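Local coordinates for fucolectin-related protein (Streptococcus pneumoniae, PDB 2WMF) that probably hydrolyses glycosidic bonds in host blood-group carbohydrate antigens, as the catalytic module of a family 98 glycoside hydrolase, at residues 33-37 and 324-328; 97-102 and 128-132; 433-438 and 460-465. One frame throughout, in Å; residues are numbered along the deposited sequence.

Contact 1 of 3, residues 33-37 and 324-328; sequences INNES and PAPSK
CA of N35 lies 5.0 Å from CA of A325, and CA of E36 4.9 Å from CA of P324, where a type I beta turn from N34 to S37 meets an irregular, proline-rich chain. The amide of N35 carries most of the contact. Its ND2 donates to A325 O at 2.9 Å, with an N-H...O angle of 163°; the oxygen lies in the plane of the amide, and ND2 approaches it almost in line with the C=O bond. A first torsion of 67° sets CG of N35 between its own backbone N and carbonyl carbon, which directs ND2 at the carbonyl of A325; there ND2 also comes within 3.8 Å of S327 CB. The backbone oxygen of N35 takes part as well: P324 CA approaches it in a CA-H...O contact of 3.3 Å, and a water donates to it at 2.7 Å while accepting from A325 N. Beside this, E36 CG and P324 CG touch at 3.8 Å, the aliphatic part of the glutamate crossing the proline ring. S327 is the N-cap of helix 328-334: its side chain caps a backbone N of the first turn, and its own N donates to E330 OE2, consistent with a capping box. The arrangement joins the entry to strand 39-45, first of the (beta/alpha)8 barrel, to the chain that follows its last helix, 307-322.

Contact 2 of 3, residues 97-102 and 128-132; sequences LREWYV and VPPEW
L97 opens the contact from helix 95-111, its CD2 methyl resting 4.2 Å from V128 CG1. One residue on, R98 reaches across to both W132 and P129. Its chain is extended from CG to NE and runs alongside the indole of W132 in the opposite sense. The CD methylene makes an off-centre CH-pi contact, 4.1 Å from the centroid of the five-membered ring and 30° from its normal. The guanidinium lies obliquely by CD1 of the indole, and NH2 comes to 3.3 Å from P129 CD. Its charge is answered within the same neighbourhood, since NE forms a salt bridge with D93, against which the P129 ring also rests; the arginine thus offers carbon to the tryptophan while its polar end is held by an acid.

Both helices belong to the outer layer of the (beta/alpha)8 barrel: helix 95-111 leads into strand 115-121, and helix 130-139 follows that strand, so successive barrel helices pack here as neighbours, the second at its very start, with P129 as N-cap.

Y101, a turn after L97, is directed toward segment 128-132 and lies against strand 115-121, touching L117 and I119. Its CD2 lies 3.4 Å from W132 CH2, with the two rings oblique, their planes at 44°. V128 CG1 meets the phenol at its edge, near the ring plane, 4.0 Å from CE2, and also sits over the rim of the indole face that receives R98 CG. W132 gets there with CG anti to its backbone N (chi1 178°), which carries the indole across to the neighbouring helix. The Y101 hydroxyl is bonded to V118 O of the barrel strand. At the outer margin, V102 CG2 approaches W132 CZ2 at 4.4 Å.

Contact 3 of 3, residues 433-438 and 460-465; sequences IYNSNA and LDLTPH
A histidine whose CB starts away from the opposing chain nevertheless makes the shortest direct hydrogen bond between the segments: H465 NE2 donates to A438 O at 2.7 Å, with an N-H...O angle of 164°. The oxygen lies in the plane of the imidazole, whereas the donor stands well above the carbonyl plane. ND1 is hydrogen-bonded to R485 NH1, so both nitrogens are engaged.

N435 uses both ends of its amide. With CG anti to the backbone N (chi1 178°), ND2 reaches L462 O at 3.0 Å, again from above the carbonyl plane, and also donates to K442 O; OD1 accepts from N437 N at 2.9 Å, closing an Asx turn. A water bridges the two chains, donating to N435 O and N437 O and accepting from H465 N. Where strands 430-434 and 457-462 of the two facing antiparallel sheets come near, the contact turns apolar: L462 CD1 meets I433 CG2 at 3.7 Å, and L460 CD1 meets I433 CD1 at 3.8 Å.

With R485 at ND1 and NE2 acting as donor, H465 is probably neutral, a tautomer protonated at NE2, with a partner at each nitrogen that probably restricts its rotation.

Overall arrangement
The three contacts illustrate how chemistry follows position. Contact 3 is buried in the C-terminal beta region, whereas contacts 1 and 2 are partly buried and belong to the (beta/alpha)8 barrel region. Contacts 1 and 3 both rely on an asparagine amide and a bridging water to bind loops or strand ends; contact 2, between two barrel helices, has no hydrogen bond across it and packs aromatic rings, aliphatic groups and an arginine chain. Contact 1 joins parts nearly 290 residues apart, while the partners in contacts 2 and 3 are close in sequence. Contacts 2 and 3 lie on opposite sides of the chain's centre, their centres about 46 Å apart, and contact 1 is nearer the middle, about 26 Å from contact 3 between centres.

Contact 1 of 3, residues 33-37 and 324-328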
# COMPACT_ATOMS: atom_id res chain seq x y z
N ILE A 33 12.45 7.05 8.94
CA ILE A 33 11.19 6.85 8.22
C ILE A 33 10.39 8.15 8.30
O ILE A 33 10.03 8.60 9.39
CB ILE A 33 10.32 5.71 8.83
CG1 ILE A 33 11.12 4.42 8.95
CG2 ILE A 33 9.05 5.53 7.97
CD1 ILE A 33 10.41 3.26 9.67
N ASN A 34 10.12 8.75 7.14
CA ASN A 34 9.33 9.95 7.03
C ASN A 34 9.00 10.13 5.54
O ASN A 34 9.41 9.32 4.71
CB ASN A 34 10.04 11.20 7.59
CG ASN A 34 11.38 11.45 6.94
OD1 ASN A 34 11.46 11.59 5.73
ND2 ASN A 34 12.47 11.55 7.76
N ASN A 35 8.26 11.18 5.20
CA ASN A 35 7.89 11.41 3.81
C ASN A 35 9.08 11.51 2.84
O ASN A 35 8.95 11.11 1.68
CB ASN A 35 6.93 12.58 3.63
CG ASN A 35 7.57 13.93 3.98
OD1 ASN A 35 8.41 14.02 4.87
ND2 ASN A 35 7.09 14.97 3.34
N GLU A 36 10.21 12.06 3.31
CA GLU A 36 11.43 12.14 2.51
C GLU A 36 12.28 10.87 2.51
O GLU A 36 13.24 10.76 1.76
CB GLU A 36 12.27 13.35 2.95
CG GLU A 36 11.45 14.64 2.79
CD GLU A 36 12.14 15.91 3.27
OE1 GLU A 36 13.36 15.89 3.39
OE2 GLU A 36 11.40 16.95 3.50
N SER A 37 11.89 9.89 3.33
CA SER A 37 12.64 8.65 3.51
C SER A 37 11.65 7.50 3.84
O SER A 37 11.55 7.05 4.98
CB SER A 37 13.61 8.82 4.67
OG SER A 37 14.43 7.71 4.88
N PRO A 324 8.65 13.28 -2.27
CA PRO A 324 8.12 13.01 -0.93
C PRO A 324 6.60 13.09 -0.84
O PRO A 324 5.98 13.99 -1.41
CB PRO A 324 8.78 14.11 -0.08
CG PRO A 324 10.13 14.28 -0.77
CD PRO A 324 9.74 14.27 -2.23
N ALA A 325 6.01 12.12 -0.13
CA ALA A 325 4.58 12.15 0.16
C ALA A 325 4.15 13.43 0.87
O ALA A 325 4.97 14.10 1.49
CB ALA A 325 4.20 10.97 1.05
N PRO A 326 2.86 13.73 0.83
CA PRO A 326 2.40 14.86 1.63
C PRO A 326 2.81 14.71 3.08
O PRO A 326 2.63 13.65 3.67
CB PRO A 326 0.88 14.82 1.50
CG PRO A 326 0.62 14.01 0.24
CD PRO A 326 1.76 13.09 0.07
N SER A 327 3.38 15.76 3.66
CA SER A 327 3.72 15.77 5.05
C SER A 327 2.51 15.84 5.98
O SER A 327 1.40 16.13 5.53
CB SER A 327 4.61 17.01 5.30
OG SER A 327 3.84 18.18 5.13
N LYS A 328 2.71 15.59 7.27
CA LYS A 328 1.59 15.70 8.19
C LYS A 328 0.90 17.08 8.08
O LYS A 328 -0.31 17.18 8.01
CB LYS A 328 2.05 15.43 9.63
CG LYS A 328 0.96 15.36 10.67
CD LYS A 328 1.57 15.28 12.08
CE LYS A 328 0.57 15.34 13.18
NZ LYS A 328 1.29 15.42 14.52
O HOH W 1 7.39 9.46 0.20

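Contact 2 of 3, residues 97-102 and 128-132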
# COMPACT_ATOMS: atom_id res chain seq x y z
N LEU A 97 11.71 -21.74 17.43
CA LEU A 97 11.43 -20.36 16.99
C LEU A 97 12.62 -19.43 17.26
O LEU A 97 13.08 -18.69 16.39
CB LEU A 97 10.16 -19.81 17.64
CG LEU A 97 9.71 -18.44 17.13
CD1 LEU A 97 9.34 -18.56 15.63
CD2 LEU A 97 8.55 -17.88 17.97
N ARG A 98 13.11 -19.45 18.50
CA ARG A 98 14.20 -18.57 18.89
C ARG A 98 15.47 -18.92 18.05
O ARG A 98 16.18 -18.04 17.55
CB ARG A 98 14.46 -18.70 20.39
CG ARG A 98 13.34 -18.22 21.30
CD ARG A 98 13.81 -18.14 22.74
NE ARG A 98 12.75 -17.92 23.71
CZ ARG A 98 12.96 -17.71 25.00
NH1 ARG A 98 14.19 -17.66 25.48
NH2 ARG A 98 11.95 -17.51 25.84
N GLU A 99 15.72 -20.22 17.88
CA GLU A 99 16.85 -20.71 17.10
C GLU A 99 16.80 -20.15 15.67
O GLU A 99 17.83 -19.72 15.13
CB GLU A 99 16.89 -22.25 17.10
CG GLU A 99 17.79 -22.75 18.18
CD GLU A 99 17.63 -24.21 18.56
OE1 GLU A 99 16.99 -25.00 17.80
OE2 GLU A 99 18.16 -24.56 19.66
N TRP A 100 15.61 -20.17 15.08
CA TRP A 100 15.42 -19.66 13.73
C TRP A 100 15.67 -18.15 13.68
O TRP A 100 16.38 -17.69 12.79
CB TRP A 100 14.01 -19.97 13.22
CG TRP A 100 13.82 -19.59 11.77
CD1 TRP A 100 14.15 -20.33 10.68
CD2 TRP A 100 13.24 -18.37 11.26
NE1 TRP A 100 13.83 -19.65 9.52
CE2 TRP A 100 13.26 -18.45 9.85
CE3 TRP A 100 12.72 -17.21 11.86
CZ2 TRP A 100 12.77 -17.42 9.03
CZ3 TRP A 100 12.23 -16.21 11.05
CH2 TRP A 100 12.25 -16.32 9.65
N TYR A 101 15.09 -17.40 14.61
CA TYR A 101 15.34 -15.94 14.66
C TYR A 101 16.85 -15.63 14.72
O TYR A 101 17.34 -14.80 13.98
CB TYR A 101 14.67 -15.30 15.87
CG TYR A 101 13.14 -15.14 15.81
CD1 TYR A 101 12.48 -14.69 14.67
CD2 TYR A 101 12.38 -15.39 16.94
CE1 TYR A 101 11.09 -14.53 14.66
CE2 TYR A 101 10.99 -15.23 16.94
CZ TYR A 101 10.36 -14.81 15.79
OH TYR A 101 9.00 -14.65 15.83
N VAL A 102 17.54 -16.34 15.61
CA VAL A 102 18.98 -16.15 15.82
C VAL A 102 19.77 -16.55 14.59
O VAL A 102 20.66 -15.80 14.16
CB VAL A 102 19.47 -16.89 17.10
CG1 VAL A 102 21.02 -16.88 17.18
CG2 VAL A 102 18.85 -16.26 18.37
N VAL A 128 7.55 -14.31 22.15
CA VAL A 128 8.88 -14.22 22.76
C VAL A 128 8.91 -13.15 23.83
O VAL A 128 8.23 -12.10 23.72
CB VAL A 128 10.04 -14.03 21.72
CG1 VAL A 128 10.20 -15.28 20.86
CG2 VAL A 128 9.81 -12.79 20.87
N PRO A 129 9.64 -13.41 24.93
CA PRO A 129 9.68 -12.40 26.00
C PRO A 129 10.26 -11.06 25.59
O PRO A 129 11.20 -11.03 24.81
CB PRO A 129 10.59 -13.06 27.05
CG PRO A 129 10.53 -14.53 26.78
CD PRO A 129 10.41 -14.62 25.28
N PRO A 130 9.72 -9.96 26.11
CA PRO A 130 10.38 -8.67 25.83
C PRO A 130 11.87 -8.62 26.20
O PRO A 130 12.67 -7.99 25.51
CB PRO A 130 9.57 -7.67 26.68
CG PRO A 130 8.23 -8.30 26.84
CD PRO A 130 8.48 -9.79 26.88
N GLU A 131 12.24 -9.28 27.30
CA GLU A 131 13.65 -9.38 27.69
C GLU A 131 14.53 -10.05 26.59
O GLU A 131 15.68 -9.62 26.36
CB GLU A 131 13.70 -10.17 29.00
CG GLU A 131 12.98 -9.50 30.20
CD GLU A 131 11.42 -9.56 30.23
OE1 GLU A 131 10.76 -10.34 29.47
OE2 GLU A 131 10.84 -8.79 31.06
N TRP A 132 14.00 -11.09 25.93
CA TRP A 132 14.70 -11.74 24.82
C TRP A 132 14.88 -10.79 23.64
O TRP A 132 15.95 -10.71 23.04
CB TRP A 132 13.98 -13.02 24.38
CG TRP A 132 14.59 -13.73 23.21
CD1 TRP A 132 15.52 -14.73 23.24
CD2 TRP A 132 14.33 -13.48 21.81
NE1 TRP A 132 15.83 -15.13 21.96
CE2 TRP A 132 15.14 -14.37 21.07
CE3 TRP A 132 13.48 -12.59 21.13
CZ2 TRP A 132 15.14 -14.39 19.67
CZ3 TRP A 132 13.50 -12.61 19.76
CH2 TRP A 132 14.29 -13.51 19.04

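Contact 3 of 3, residues 433-438 and 460-465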
# COMPACT_ATOMS: atom_id res chain seq x y z
N ILE A 433 -4.04 10.06 -10.50
CA ILE A 433 -5.15 9.61 -11.33
C ILE A 433 -5.11 8.08 -11.50
O ILE A 433 -4.04 7.49 -11.67
CB ILE A 433 -5.03 10.22 -12.75
CG1 ILE A 433 -4.97 11.75 -12.67
CG2 ILE A 433 -6.12 9.74 -13.66
CD1 ILE A 433 -3.92 12.32 -13.58
N TYR A 434 -6.28 7.45 -11.51
CA TYR A 434 -6.41 6.08 -11.98
C TYR A 434 -7.82 5.73 -12.44
O TYR A 434 -8.80 6.39 -12.12
CB TYR A 434 -5.86 5.05 -11.00
CG TYR A 434 -6.38 4.97 -9.57
CD1 TYR A 434 -7.72 4.65 -9.30
CD2 TYR A 434 -5.52 5.16 -8.46
CE1 TYR A 434 -8.19 4.57 -7.99
CE2 TYR A 434 -5.97 5.03 -7.16
CZ TYR A 434 -7.30 4.72 -6.90
OH TYR A 434 -7.75 4.56 -5.61
N ASN A 435 -7.89 4.61 -13.18
CA ASN A 435 -9.15 3.98 -13.52
C ASN A 435 -9.54 3.12 -12.30
O ASN A 435 -8.74 2.29 -11.86
CB ASN A 435 -8.97 3.12 -14.78
CG ASN A 435 -10.25 2.38 -15.20
OD1 ASN A 435 -10.96 1.82 -14.35
ND2 ASN A 435 -10.58 2.45 -16.50
N SER A 436 -10.74 3.36 -11.75
CA SER A 436 -11.18 2.75 -10.50
C SER A 436 -11.86 1.38 -10.61
O SER A 436 -12.36 0.86 -9.60
CB SER A 436 -12.13 3.68 -9.74
OG SER A 436 -13.33 3.89 -10.42
N ASN A 437 -11.90 0.82 -11.84
CA ASN A 437 -12.50 -0.50 -12.07
C ASN A 437 -11.53 -1.66 -11.78
O ASN A 437 -10.56 -1.88 -12.52
CB ASN A 437 -12.98 -0.58 -13.53
CG ASN A 437 -14.18 0.29 -13.82
OD1 ASN A 437 -15.01 0.55 -12.94
ND2 ASN A 437 -14.27 0.76 -15.08
N ALA A 438 -11.79 -2.39 -10.68
CA ALA A 438 -10.85 -3.44 -10.25
C ALA A 438 -10.88 -4.65 -11.18
O ALA A 438 -9.83 -5.24 -11.50
CB ALA A 438 -11.13 -3.90 -8.77
N LEU A 460 -7.61 12.62 -19.97
CA LEU A 460 -7.08 11.26 -20.11
C LEU A 460 -8.23 10.28 -20.34
O LEU A 460 -9.30 10.38 -19.69
CB LEU A 460 -6.29 10.81 -18.85
CG LEU A 460 -4.93 11.47 -18.65
CD1 LEU A 460 -4.48 11.31 -17.19
CD2 LEU A 460 -3.95 10.73 -19.56
N ASP A 461 -7.97 9.33 -21.24
CA ASP A 461 -8.80 8.15 -21.44
C ASP A 461 -7.92 6.99 -21.00
O ASP A 461 -6.82 6.79 -21.54
CB ASP A 461 -9.27 8.02 -22.89
CG ASP A 461 -10.23 6.87 -23.12
OD1 ASP A 461 -10.83 6.36 -22.18
OD2 ASP A 461 -10.37 6.48 -24.31
N LEU A 462 -8.44 6.25 -20.00
CA LEU A 462 -7.67 5.28 -19.26
C LEU A 462 -8.35 3.90 -19.28
O LEU A 462 -9.49 3.78 -18.90
CB LEU A 462 -7.59 5.65 -17.79
CG LEU A 462 -7.10 7.05 -17.44
CD1 LEU A 462 -7.76 7.60 -16.15
CD2 LEU A 462 -5.58 7.01 -17.42
N THR A 463 -7.63 2.89 -19.72
CA THR A 463 -8.12 1.54 -19.60
C THR A 463 -7.98 1.08 -18.16
O THR A 463 -7.23 1.68 -17.37
CB THR A 463 -7.39 0.54 -20.53
OG1 THR A 463 -6.04 0.31 -20.07
CG2 THR A 463 -7.39 0.99 -22.00
N PRO A 464 -8.69 -0.01 -17.79
CA PRO A 464 -8.46 -0.53 -16.46
C PRO A 464 -7.00 -0.80 -16.12
O PRO A 464 -6.21 -1.17 -16.98
CB PRO A 464 -9.30 -1.81 -16.43
CG PRO A 464 -10.45 -1.53 -17.41
CD PRO A 464 -9.79 -0.72 -18.51
N HIS A 465 -6.66 -0.63 -14.85
CA HIS A 465 -5.31 -0.93 -14.33
C HIS A 465 -4.28 0.01 -14.99
O HIS A 465 -3.17 -0.40 -15.39
CB HIS A 465 -4.98 -2.41 -14.46
CG HIS A 465 -6.13 -3.27 -14.06
ND1 HIS A 465 -6.66 -4.24 -14.89
CD2 HIS A 465 -6.88 -3.26 -12.94
CE1 HIS A 465 -7.69 -4.80 -14.27
NE2 HIS A 465 -7.86 -4.21 -13.10
O HOH W 2 -8.36 -0.29 -12.68